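Local coordinates for cellulosome protein dockerin type I (Clostridium thermocellum, PDB 2WZ8) that probably binds carbohydrate as a calcium-containing family 35 carbohydrate-binding module of a cellulosomal protein, at residues Y48-N53 against N124-F129. Residues are numbered along the deposited sequence; the frame is centred on the assembly and turned at random.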
# COMPACT_ATOMS: atom_id res chain seq x y z
N TYR A 48 -1.07 0.99 10.47
CA TYR A 48 -0.93 1.59 9.11
C TYR A 48 0.48 1.44 8.55
O TYR A 48 1.44 1.18 9.27
CB TYR A 48 -1.34 3.07 9.15
CG TYR A 48 -0.44 3.97 9.93
CD1 TYR A 48 0.75 4.43 9.40
CD2 TYR A 48 -0.74 4.32 11.23
CE1 TYR A 48 1.58 5.26 10.10
CE2 TYR A 48 0.11 5.14 11.95
CZ TYR A 48 1.26 5.61 11.39
OH TYR A 48 2.11 6.45 12.12
N LEU A 49 0.57 1.62 7.23
CA LEU A 49 1.82 1.73 6.51
C LEU A 49 1.85 3.09 5.85
O LEU A 49 0.96 3.41 5.06
CB LEU A 49 1.90 0.66 5.41
CG LEU A 49 2.99 0.74 4.35
CD1 LEU A 49 4.40 0.81 4.95
CD2 LEU A 49 2.85 -0.36 3.27
N GLN A 50 2.84 3.88 6.17
CA GLN A 50 3.05 5.15 5.51
C GLN A 50 4.35 5.23 4.78
O GLN A 50 5.41 5.12 5.37
CB GLN A 50 2.93 6.30 6.50
CG GLN A 50 3.10 7.67 5.87
CD GLN A 50 2.74 8.77 6.82
OE1 GLN A 50 1.57 8.86 7.24
NE2 GLN A 50 3.71 9.61 7.17
N PHE A 51 4.24 5.51 3.48
CA PHE A 51 5.38 5.83 2.62
C PHE A 51 5.68 7.28 2.83
O PHE A 51 4.83 8.15 2.64
CB PHE A 51 5.05 5.59 1.13
CG PHE A 51 4.88 4.14 0.77
CD1 PHE A 51 5.96 3.42 0.22
CD2 PHE A 51 3.69 3.49 0.99
CE1 PHE A 51 5.83 2.10 -0.14
CE2 PHE A 51 3.54 2.17 0.65
CZ PHE A 51 4.64 1.45 0.07
N ASN A 52 6.90 7.51 3.23
CA ASN A 52 7.42 8.80 3.43
C ASN A 52 8.30 9.13 2.20
O ASN A 52 9.04 8.30 1.64
CB ASN A 52 8.23 8.90 4.74
CG ASN A 52 7.40 8.61 5.96
OD1 ASN A 52 6.29 9.18 6.11
ND2 ASN A 52 7.92 7.75 6.88
N ASN A 53 8.25 10.38 1.88
CA ASN A 53 9.14 10.99 0.90
C ASN A 53 9.01 10.37 -0.47
O ASN A 53 9.98 10.01 -1.14
CB ASN A 53 10.58 10.97 1.41
CG ASN A 53 10.72 11.71 2.72
OD1 ASN A 53 11.23 11.14 3.73
ND2 ASN A 53 10.23 12.92 2.77
N ASN A 124 8.39 16.27 -1.84
CA ASN A 124 8.11 15.06 -1.06
C ASN A 124 6.65 14.99 -0.66
O ASN A 124 6.03 15.97 -0.28
CB ASN A 124 9.00 15.00 0.21
CG ASN A 124 10.44 14.68 -0.08
OD1 ASN A 124 11.35 15.35 0.46
ND2 ASN A 124 10.69 13.69 -0.92
N ASN A 125 6.12 13.79 -0.73
CA ASN A 125 4.73 13.49 -0.36
C ASN A 125 4.68 12.27 0.56
O ASN A 125 5.58 11.43 0.53
CB ASN A 125 3.92 13.15 -1.62
CG ASN A 125 3.81 14.31 -2.59
OD1 ASN A 125 2.85 15.06 -2.54
ND2 ASN A 125 4.78 14.45 -3.46
N THR A 126 3.60 12.17 1.32
CA THR A 126 3.33 10.94 2.09
C THR A 126 2.14 10.24 1.49
O THR A 126 1.19 10.85 0.98
CB THR A 126 3.09 11.24 3.57
OG1 THR A 126 1.87 11.98 3.71
CG2 THR A 126 4.26 11.99 4.16
N ILE A 127 2.18 8.91 1.57
CA ILE A 127 1.06 8.08 1.19
C ILE A 127 0.84 7.01 2.24
O ILE A 127 1.72 6.20 2.46
CB ILE A 127 1.22 7.43 -0.23
CG1 ILE A 127 1.61 8.47 -1.31
CG2 ILE A 127 -0.04 6.67 -0.60
CD1 ILE A 127 1.93 7.90 -2.71
N ARG A 128 -0.31 7.05 2.90
CA ARG A 128 -0.67 6.09 3.98
C ARG A 128 -1.76 5.16 3.54
O ARG A 128 -2.80 5.55 3.00
CB ARG A 128 -1.13 6.87 5.22
CG ARG A 128 -1.38 5.96 6.42
CD ARG A 128 -1.81 6.68 7.70
NE ARG A 128 -0.77 7.55 8.22
CZ ARG A 128 -0.75 8.07 9.43
NH1 ARG A 128 -1.76 7.80 10.27
NH2 ARG A 128 0.24 8.84 9.80
N PHE A 129 -1.53 3.90 3.87
CA PHE A 129 -2.42 2.77 3.63
C PHE A 129 -2.89 2.28 5.00
O PHE A 129 -2.10 2.04 5.92
CB PHE A 129 -1.64 1.64 2.94
CG PHE A 129 -1.25 1.92 1.51
CD1 PHE A 129 -1.92 1.28 0.47
CD2 PHE A 129 -0.20 2.72 1.21
CE1 PHE A 129 -1.53 1.50 -0.86
CE2 PHE A 129 0.16 3.00 -0.10
CZ PHE A 129 -0.49 2.35 -1.13
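The guanidinium of Arg128 lies flat on the ring of Tyr48, the planes 1° apart and Arg128 CZ 3.7 Å from the Tyr48 ring centroid, a cation-pi stack over the face. A bend at chi3 (-65°) sets Arg128 NE beyond CD, which itself makes an off-centre CH-pi contact with the same ring. Gln50 comes to the guanidinium from its edge: NE and NH2 of Arg128 both donate, each at 2.9 Å, to the single oxygen Gln50 OE1, which sits in the guanidinium plane. Ring and amide thus restrain the charged group from one face and from one edge. The amide is held in turn from its other end, where Gln50 NE2 gives an almost straight 2.8 Å bond to Asn52 OD1, while the methyl CG2 of Thr126 lies close to both groups.

On the opposite face of the sheet, Phe51 and Phe129 meet obliquely, with their CE2 atoms 3.6 Å apart and ring planes at 64°. Ile144 of strand 140-147 touches both rings. Between the two layers of side chains, paired backbone bonds join Leu49 with Phe129 and Phe51 with Ile127, leaving Gln50 and Arg128 as the non-hydrogen-bonded pair between them. Neighbouring antiparallel strands with one polar, partly exposed face and one apolar face packed against a second sheet are characteristic of the beta-sandwich (jelly-roll) fold of such carbohydrate-binding modules.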